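Local coordinates for protein post-proline cleaving enzyme (Rickettsia typhi, PDB 4HVT) that probably cleaves peptides on the carboxyl side of proline, as a serine-type oligopeptidase of the prolyl oligopeptidase family, at residues A[78-83]-A[405-410]; A[151-156]-A[648-653]. All coordinates share one frame; numbering follows the deposited sequence.

Interaction 1 (78-83 with 405-410) lies wholly within the N-terminal beta-propeller, where a hairpin turn of one four-stranded sheet meets a strand-connecting loop of another, some 25 Å from the centre of the chain. Interaction 2 (151-156 with 648-653) instead joins the propeller to the alpha/beta-hydrolase domain, and its second segment carries Asp-649, the probable acid of a Ser-566, His-682, Asp-649 triad. The centres of interaction 1 and interaction 2 are about 33 Å apart, and the nearest atoms of interaction 1 and interaction 2 are about 17 Å apart, without touching. Both set carboxylates against basic groups, but only interaction 2 lies beside the putative active site.

Interaction 1: residues A[78-83]-A[405-410]; sequences IRKGYV and EEEEEA
Ile-78 meets the loop 405-410 with both branches of its side chain. CG1 stands anti to the carbonyl carbon and leads to CD1, which rests 4.3 Å from CB of Glu-409 and also approaches the carbonyl carbon of Ala-410. The other branch, CG2, faces OE1 of Glu-407 at 4.1 Å, while Leu-425 and Val-102 add further apolar contacts to Ile-78. Its carbonyl oxygen and that of Glu-409 both lie within hydrogen-bonding distance of one water. At Arg-79 the backbone takes over: CA passes 3.6 Å from OE2 of Glu-407, whereas the guanidinium leads away from the loop to the hydroxyl of Tyr-404. The motif is a beta hairpin closed by a type I' turn from Arg-79 to Tyr-82, connecting edge strand 77-79 with its neighbour 82-87 in an antiparallel four-stranded propeller sheet. A carboxylate of the loop between strands 398-402 and 410-415, which belong to another such sheet, receives the turn. The amide N of Lys-80 donates to OE2 of Glu-407 at 2.8 Å, nearly straight at 171°, and approaches from above the carboxylate plane, 45° out of it. A bend of the Glu-407 chain at chi2 (-70°) turns its CD toward the N of Lys-80. Further out, the Lys-80 side chain runs extended to CE and then bends, and NZ forms a salt bridge with OE2 of Glu-406 at 3.2 Å, its hydrogen bond weak. Waters reinforce this exposed end: one joins NZ to OE2 of Glu-407, another joins NZ to OE1 of Glu-406. Gly-81, within the turn, gives its N to a water 2.7 Å away that donates in turn to OE1 of Glu-407.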
ATOM      1  N   ILE A  78       8.922 -12.900  13.848  1.00 14.60           N
ATOM      2  CA  ILE A  78       9.149 -13.820  14.931  1.00 15.36           C
ATOM      3  C   ILE A  78       7.941 -13.890  15.876  1.00 16.16           C
ATOM      4  O   ILE A  78       7.482 -12.860  16.400  1.00 15.23           O
ATOM      5  CB  ILE A  78      10.344 -13.386  15.778  1.00 15.06           C
ATOM      6  CG1 ILE A  78      11.642 -13.487  14.903  1.00 15.59           C
ATOM      7  CG2 ILE A  78      10.440 -14.218  17.062  1.00 15.87           C
ATOM      8  CD1 ILE A  78      12.919 -12.898  15.494  1.00 16.06           C
ATOM      9  N   ARG A  79       7.473 -15.109  16.086  1.00 17.15           N
ATOM     10  CA  ARG A  79       6.553 -15.453  17.161  1.00 18.50           C
ATOM     11  C   ARG A  79       6.949 -16.760  17.838  1.00 18.43           C
ATOM     12  O   ARG A  79       7.149 -17.793  17.183  1.00 18.16           O
ATOM     13  CB  ARG A  79       5.098 -15.563  16.645  1.00 20.96           C
ATOM     14  CG  ARG A  79       4.449 -14.276  16.171  1.00 21.82           C
ATOM     15  CD  ARG A  79       2.937 -14.425  16.056  1.00 24.41           C
ATOM     16  NE  ARG A  79       2.595 -15.429  15.058  1.00 23.71           N
ATOM     17  CZ  ARG A  79       2.662 -15.207  13.740  1.00 24.11           C
ATOM     18  NH1 ARG A  79       3.066 -14.049  13.251  1.00 23.97           N
ATOM     19  NH2 ARG A  79       2.341 -16.164  12.898  1.00 24.50           N
ATOM     20  N   LYS A  80       7.109 -16.692  19.158  1.00 17.97           N
ATOM     21  CA  LYS A  80       7.342 -17.843  20.034  1.00 19.22           C
ATOM     22  C   LYS A  80       8.397 -18.804  19.484  1.00 18.90           C
ATOM     23  O   LYS A  80       8.176 -19.998  19.352  1.00 19.61           O
ATOM     24  CB  LYS A  80       6.034 -18.550  20.375  1.00 20.45           C
ATOM     25  CG  LYS A  80       5.031 -17.622  21.076  1.00 21.76           C
ATOM     26  CD  LYS A  80       3.793 -18.364  21.525  1.00 22.90           C
ATOM     27  CE  LYS A  80       2.763 -17.428  22.177  1.00 23.15           C
ATOM     28  NZ  LYS A  80       2.389 -16.294  21.297  1.00 22.39           N
ATOM     29  N   GLY A  81       9.537 -18.218  19.122  1.00 18.78           N
ATOM     30  CA  GLY A  81      10.747 -18.990  18.747  1.00 18.71           C
ATOM     31  C   GLY A  81      10.828 -19.399  17.288  1.00 18.03           C
ATOM     32  O   GLY A  81      11.746 -20.132  16.886  1.00 18.37           O
ATOM     33  N   TYR A  82       9.843 -18.981  16.497  1.00 16.84           N
ATOM     34  CA  TYR A  82       9.798 -19.287  15.060  1.00 16.14           C
ATOM     35  C   TYR A  82       9.717 -18.014  14.254  1.00 15.12           C
ATOM     36  O   TYR A  82       9.108 -17.034  14.680  1.00 15.40           O
ATOM     37  CB  TYR A  82       8.541 -20.133  14.730  1.00 16.39           C
ATOM     38  CG  TYR A  82       8.603 -21.540  15.159  1.00 17.00           C
ATOM     39  CD1 TYR A  82       8.277 -21.887  16.447  1.00 17.57           C
ATOM     40  CD2 TYR A  82       8.979 -22.549  14.285  1.00 17.95           C
ATOM     41  CE1 TYR A  82       8.341 -23.191  16.875  1.00 18.49           C
ATOM     42  CE2 TYR A  82       9.030 -23.873  14.704  1.00 18.96           C
ATOM     43  CZ  TYR A  82       8.710 -24.175  16.002  1.00 19.28           C
ATOM     44  OH  TYR A  82       8.769 -25.484  16.442  1.00 20.92           O
ATOM     45  N   VAL A  83      10.249 -18.057  13.036  1.00 14.33           N
ATOM     46  CA  VAL A  83      10.044 -17.052  12.043  1.00 13.29           C
ATOM     47  C   VAL A  83       9.056 -17.574  11.047  1.00 13.25           C
ATOM     48  O   VAL A  83       9.192 -18.695  10.535  1.00 13.33           O
ATOM     49  CB  VAL A  83      11.345 -16.724  11.250  1.00 13.25           C
ATOM     50  CG1 VAL A  83      11.062 -15.703  10.179  1.00 13.09           C
ATOM     51  CG2 VAL A  83      12.406 -16.259  12.246  1.00 13.60           C
ATOM     52  N   GLU A 405       4.713  -6.478  21.034  1.00 10.83           N
ATOM     53  CA  GLU A 405       5.024  -6.241  22.442  1.00 11.24           C
ATOM     54  C   GLU A 405       5.156  -7.572  23.191  1.00 12.16           C
ATOM     55  O   GLU A 405       5.774  -7.609  24.237  1.00 12.99           O
ATOM     56  CB  GLU A 405       3.936  -5.340  23.085  1.00 10.98           C
ATOM     57  CG  GLU A 405       4.302  -4.822  24.454  1.00 11.00           C
ATOM     58  CD  GLU A 405       3.405  -3.701  24.963  1.00 10.89           C
ATOM     59  OE1 GLU A 405       2.568  -3.177  24.185  1.00 10.69           O
ATOM     60  OE2 GLU A 405       3.549  -3.410  26.173  1.00 11.21           O
ATOM     61  N   GLU A 406       4.561  -8.643  22.696  1.00 12.97           N
ATOM     62  CA  GLU A 406       4.680  -9.943  23.367  1.00 14.62           C
ATOM     63  C   GLU A 406       6.134 -10.475  23.287  1.00 14.48           C
ATOM     64  O   GLU A 406       6.557 -11.248  24.133  1.00 16.08           O
ATOM     65  CB  GLU A 406       3.739 -10.980  22.799  1.00 16.37           C
ATOM     66  CG  GLU A 406       3.822 -12.262  23.625  1.00 19.28           C
ATOM     67  CD  GLU A 406       2.690 -13.218  23.424  1.00 21.77           C
ATOM     68  OE1 GLU A 406       1.663 -12.821  22.847  1.00 24.01           O
ATOM     69  OE2 GLU A 406       2.863 -14.373  23.861  1.00 24.79           O
ATOM     70  N   GLU A 407       6.882 -10.059  22.281  1.00 14.11           N
ATOM     71  CA  GLU A 407       8.193 -10.614  21.968  1.00 14.63           C
ATOM     72  C   GLU A 407       9.321  -9.626  22.333  1.00 14.03           C
ATOM     73  O   GLU A 407       9.276  -8.431  21.991  1.00 12.88           O
ATOM     74  CB  GLU A 407       8.262 -10.931  20.454  1.00 15.10           C
ATOM     75  CG  GLU A 407       7.316 -12.025  20.005  1.00 16.30           C
ATOM     76  CD  GLU A 407       7.703 -13.410  20.496  1.00 16.91           C
ATOM     77  OE1 GLU A 407       8.889 -13.656  20.838  1.00 19.22           O
ATOM     78  OE2 GLU A 407       6.806 -14.263  20.531  1.00 18.80           O
ATOM     79  N   GLU A 408      10.374 -10.129  22.984  1.00 15.71           N
ATOM     80  CA  GLU A 408      11.603  -9.353  23.190  1.00 16.15           C
ATOM     81  C   GLU A 408      12.402  -9.103  21.890  1.00 15.79           C
ATOM     82  O   GLU A 408      12.991  -8.068  21.773  1.00 15.74           O
ATOM     83  CB  GLU A 408      12.533 -10.078  24.178  1.00 19.06           C
ATOM     84  CG  GLU A 408      11.913 -10.034  25.571  1.00 21.54           C
ATOM     85  CD  GLU A 408      12.626 -10.850  26.608  1.00 26.77           C
ATOM     86  OE1 GLU A 408      13.241 -11.876  26.246  1.00 29.06           O
ATOM     87  OE2 GLU A 408      12.539 -10.459  27.800  1.00 32.56           O
ATOM     88  N   GLU A 409      12.408 -10.070  20.980  1.00 14.84           N
ATOM     89  CA  GLU A 409      13.161 -10.002  19.735  1.00 14.88           C
ATOM     90  C   GLU A 409      12.285  -9.560  18.566  1.00 13.38           C
ATOM     91  O   GLU A 409      11.075  -9.718  18.558  1.00 12.33           O
ATOM     92  CB  GLU A 409      13.808 -11.342  19.410  1.00 16.24           C
ATOM     93  CG  GLU A 409      14.836 -11.745  20.455  1.00 18.32           C
ATOM     94  CD  GLU A 409      15.601 -13.042  20.103  1.00 21.67           C
ATOM     95  OE1 GLU A 409      15.097 -13.927  19.375  1.00 24.68           O
ATOM     96  OE2 GLU A 409      16.723 -13.185  20.604  1.00 26.34           O
ATOM     97  N   ALA A 410      12.933  -9.033  17.544  1.00 12.28           N
ATOM     98  CA  ALA A 410      12.254  -8.432  16.393  1.00 11.67           C
ATOM     99  C   ALA A 410      13.180  -8.570  15.171  1.00 11.59           C
ATOM    100  O   ALA A 410      14.380  -8.763  15.340  1.00 12.14           O
ATOM    101  CB  ALA A 410      11.962  -6.956  16.652  1.00 11.72           C
TER
HETATM  102  O   HOH W   1       8.655 -10.207  16.744  1.00 13.25           O
HETATM  103  O   HOH W   2       4.138 -14.041  20.441  1.00 27.43           O
HETATM  104  O   HOH W   3       0.155 -14.914  22.407  1.00 33.74           O
HETATM  105  O   HOH W   4      10.307 -15.922  20.381  1.00 23.55           O

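Interaction 2: residues A[151-156]-A[648-653]; sequences GGKDEM and LDQRVH
Gln-650 reaches Glu-155 because its CG stands anti to its own carbonyl carbon (chi1 -57°) and the chain then runs extended, while Arg-651 bends at chi2 and chi3 (73° and 52°), which swings NE toward Asp-154. The amide of Gln-650 works at both ends. OE1 accepts the backbone N of Glu-155 at 3.0 Å, almost in line with the C=O bond, and takes a weaker, bent bond from the N of Asp-154. NE2 donates to OE1 of Glu-155, also 3.0 Å away, arriving well above the carboxylate plane; NZ of Lys-153 meets that same oxygen from the opposite face and has a further salt-bridge partner in Glu-184. The aliphatic part of Lys-153 also takes part, its CG 4.1 Å from CD1 of Leu-648.

The salt bridge is bidentate and side-on: NE of Arg-651 donates to OD2 of Asp-154 at 2.8 Å, on its syn side but tilted from the carboxylate plane, and NH2 to OD1 at 2.9 Å from above that plane, with both oxygens near the guanidinium plane. Two straight bonds should fix the rotation of both groups. A water that donates to OD2 lies 2.8 Å from it. Next to Gln-650, Asp-649 uses its OD1 to accept the N of Val-652 at 2.9 Å in an Asx motif, and its OD2 is bonded to His-682, consistent with a catalytic triad. The contact thus fastens the turn between propeller strands 143-150 and 155-162 to the hydrolase loop that connects strand 640-646 with helix 655-664.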
ATOM      1  N   GLY A 151      -8.839 -14.343  -5.781  1.00 15.52           N
ATOM      2  CA  GLY A 151      -7.987 -13.430  -6.575  1.00 15.34           C
ATOM      3  C   GLY A 151      -7.681 -12.141  -5.859  1.00 14.75           C
ATOM      4  O   GLY A 151      -7.535 -12.122  -4.609  1.00 14.53           O
ATOM      5  N   GLY A 152      -7.632 -11.056  -6.638  1.00 14.59           N
ATOM      6  CA  GLY A 152      -7.276  -9.750  -6.123  1.00 14.45           C
ATOM      7  C   GLY A 152      -8.492  -8.924  -5.756  1.00 14.21           C
ATOM      8  O   GLY A 152      -8.405  -7.669  -5.720  1.00 14.87           O
ATOM      9  N   LYS A 153      -9.616  -9.577  -5.439  1.00 14.16           N
ATOM     10  CA  LYS A 153     -10.735  -8.810  -4.918  1.00 13.98           C
ATOM     11  C   LYS A 153     -10.371  -8.109  -3.593  1.00 12.29           C
ATOM     12  O   LYS A 153      -9.519  -8.599  -2.832  1.00 11.47           O
ATOM     13  CB  LYS A 153     -11.955  -9.697  -4.681  1.00 15.62           C
ATOM     14  CG  LYS A 153     -12.584 -10.195  -5.973  1.00 17.90           C
ATOM     15  CD  LYS A 153     -14.035 -10.599  -5.829  1.00 21.02           C
ATOM     16  CE  LYS A 153     -14.152 -11.865  -5.026  1.00 22.68           C
ATOM     17  NZ  LYS A 153     -15.607 -12.021  -4.779  1.00 24.39           N
ATOM     18  N   ASP A 154     -10.997  -6.962  -3.343  1.00 11.29           N
ATOM     19  CA  ASP A 154     -10.950  -6.306  -2.032  1.00 10.75           C
ATOM     20  C   ASP A 154     -11.856  -7.084  -1.047  1.00 10.85           C
ATOM     21  O   ASP A 154     -11.615  -7.155   0.150  1.00 10.47           O
ATOM     22  CB  ASP A 154     -11.417  -4.840  -2.089  1.00 10.43           C
ATOM     23  CG  ASP A 154     -10.422  -3.876  -2.751  1.00 10.69           C
ATOM     24  OD1 ASP A 154      -9.296  -4.264  -3.159  1.00 10.40           O
ATOM     25  OD2 ASP A 154     -10.788  -2.681  -2.877  1.00 11.17           O
ATOM     26  N   GLU A 155     -12.946  -7.614  -1.555  1.00 11.35           N
ATOM     27  CA  GLU A 155     -13.812  -8.500  -0.768  1.00 11.55           C
ATOM     28  C   GLU A 155     -13.007  -9.660  -0.288  1.00 11.65           C
ATOM     29  O   GLU A 155     -12.275 -10.262  -1.066  1.00 11.50           O
ATOM     30  CB  GLU A 155     -14.927  -9.037  -1.633  1.00 12.73           C
ATOM     31  CG  GLU A 155     -15.993  -8.001  -1.962  1.00 13.44           C
ATOM     32  CD  GLU A 155     -17.135  -8.569  -2.761  1.00 15.16           C
ATOM     33  OE1 GLU A 155     -16.892  -9.194  -3.784  1.00 16.30           O
ATOM     34  OE2 GLU A 155     -18.328  -8.348  -2.353  1.00 18.26           O
ATOM     35  N   MET A 156     -13.193 -10.012   0.979  1.00 11.27           N
ATOM     36  CA  MET A 156     -12.435 -11.098   1.587  1.00 11.67           C
ATOM     37  C   MET A 156     -13.248 -11.809   2.688  1.00 11.06           C
ATOM     38  O   MET A 156     -14.346 -11.358   3.066  1.00 10.91           O
ATOM     39  CB  MET A 156     -11.114 -10.592   2.115  1.00 12.33           C
ATOM     40  CG  MET A 156     -11.191  -9.432   3.083  1.00 12.79           C
ATOM     41  SD  MET A 156      -9.509  -8.875   3.606  1.00 14.79           S
ATOM     42  CE  MET A 156      -8.722  -8.448   2.147  1.00 13.87           C
ATOM     43  N   LEU A 648     -11.600  -7.446 -11.704  1.00 18.43           N
ATOM     44  CA  LEU A 648     -11.892  -7.585 -10.290  1.00 18.35           C
ATOM     45  C   LEU A 648     -11.268  -6.461  -9.478  1.00 16.10           C
ATOM     46  O   LEU A 648     -11.058  -6.600  -8.271  1.00 15.31           O
ATOM     47  CB  LEU A 648     -11.450  -8.965  -9.814  1.00 19.95           C
ATOM     48  CG  LEU A 648     -12.327 -10.113 -10.356  1.00 22.13           C
ATOM     49  CD1 LEU A 648     -11.792 -11.443  -9.849  1.00 23.65           C
ATOM     50  CD2 LEU A 648     -13.775  -9.925  -9.970  1.00 22.94           C
ATOM     51  N   ASP A 649     -10.901  -5.368 -10.153  1.00 14.90           N
ATOM     52  CA  ASP A 649     -10.458  -4.170  -9.438  1.00 14.12           C
ATOM     53  C   ASP A 649     -11.706  -3.529  -8.844  1.00 13.76           C
ATOM     54  O   ASP A 649     -12.444  -2.837  -9.519  1.00 13.91           O
ATOM     55  CB  ASP A 649      -9.689  -3.212 -10.364  1.00 14.30           C
ATOM     56  CG  ASP A 649      -9.077  -2.003  -9.613  1.00 13.48           C
ATOM     57  OD1 ASP A 649      -9.657  -1.471  -8.610  1.00 13.22           O
ATOM     58  OD2 ASP A 649      -7.996  -1.561 -10.087  1.00 13.53           O
ATOM     59  N   GLN A 650     -11.923  -3.809  -7.575  1.00 13.09           N
ATOM     60  CA  GLN A 650     -13.005  -3.218  -6.823  1.00 13.33           C
ATOM     61  C   GLN A 650     -12.660  -1.874  -6.158  1.00 13.17           C
ATOM     62  O   GLN A 650     -13.538  -1.271  -5.487  1.00 13.59           O
ATOM     63  CB  GLN A 650     -13.449  -4.210  -5.737  1.00 13.10           C
ATOM     64  CG  GLN A 650     -13.854  -5.543  -6.365  1.00 13.66           C
ATOM     65  CD  GLN A 650     -14.333  -6.547  -5.332  1.00 14.00           C
ATOM     66  OE1 GLN A 650     -13.708  -6.694  -4.301  1.00 12.98           O
ATOM     67  NE2 GLN A 650     -15.490  -7.218  -5.610  1.00 14.61           N
ATOM     68  N   ARG A 651     -11.420  -1.431  -6.257  1.00 12.75           N
ATOM     69  CA  ARG A 651     -10.999  -0.172  -5.651  1.00 12.32           C
ATOM     70  C   ARG A 651     -11.480   0.959  -6.586  1.00 12.70           C
ATOM     71  O   ARG A 651     -12.356   1.719  -6.232  1.00 12.86           O
ATOM     72  CB  ARG A 651      -9.479  -0.149  -5.466  1.00 12.41           C
ATOM     73  CG  ARG A 651      -8.934   0.924  -4.538  1.00 12.40           C
ATOM     74  CD  ARG A 651      -9.229   0.641  -3.047  1.00 12.45           C
ATOM     75  NE  ARG A 651      -8.768  -0.706  -2.804  1.00 12.50           N
ATOM     76  CZ  ARG A 651      -7.497  -1.056  -2.692  1.00 13.17           C
ATOM     77  NH1 ARG A 651      -6.533  -0.118  -2.627  1.00 13.76           N
ATOM     78  NH2 ARG A 651      -7.155  -2.350  -2.702  1.00 13.17           N
ATOM     79  N   VAL A 652     -10.918   1.054  -7.793  1.00 13.07           N
ATOM     80  CA  VAL A 652     -11.251   2.132  -8.694  1.00 13.29           C
ATOM     81  C   VAL A 652     -12.244   1.724  -9.791  1.00 13.52           C
ATOM     82  O   VAL A 652     -12.922   2.599 -10.316  1.00 13.64           O
ATOM     83  CB  VAL A 652      -9.995   2.762  -9.364  1.00 14.03           C
ATOM     84  CG1 VAL A 652      -9.059   3.373  -8.343  1.00 14.15           C
ATOM     85  CG2 VAL A 652      -9.229   1.723 -10.143  1.00 14.55           C
ATOM     86  N   HIS A 653     -12.311   0.434 -10.136  1.00 13.33           N
ATOM     87  CA  HIS A 653     -13.147  -0.118 -11.204  1.00 13.97           C
ATOM     88  C   HIS A 653     -12.382  -0.062 -12.546  1.00 13.88           C
ATOM     89  O   HIS A 653     -11.717   0.899 -12.835  1.00 13.57           O
ATOM     90  CB  HIS A 653     -14.488   0.599 -11.304  1.00 14.53           C
ATOM     91  CG  HIS A 653     -15.521  -0.121 -12.133  1.00 15.43           C
ATOM     92  ND1 HIS A 653     -15.495  -0.186 -13.506  1.00 15.92           N
ATOM     93  CD2 HIS A 653     -16.669  -0.735 -11.763  1.00 15.85           C
ATOM     94  CE1 HIS A 653     -16.535  -0.865 -13.946  1.00 16.84           C
ATOM     95  NE2 HIS A 653     -17.285  -1.181 -12.899  1.00 16.72           N
TER
HETATM   96  O   HOH W   5      -9.500  -5.005  -5.908  1.00 13.56           O
HETATM   97  O   HOH W   6     -12.487  -0.597  -2.243  1.00 10.64           O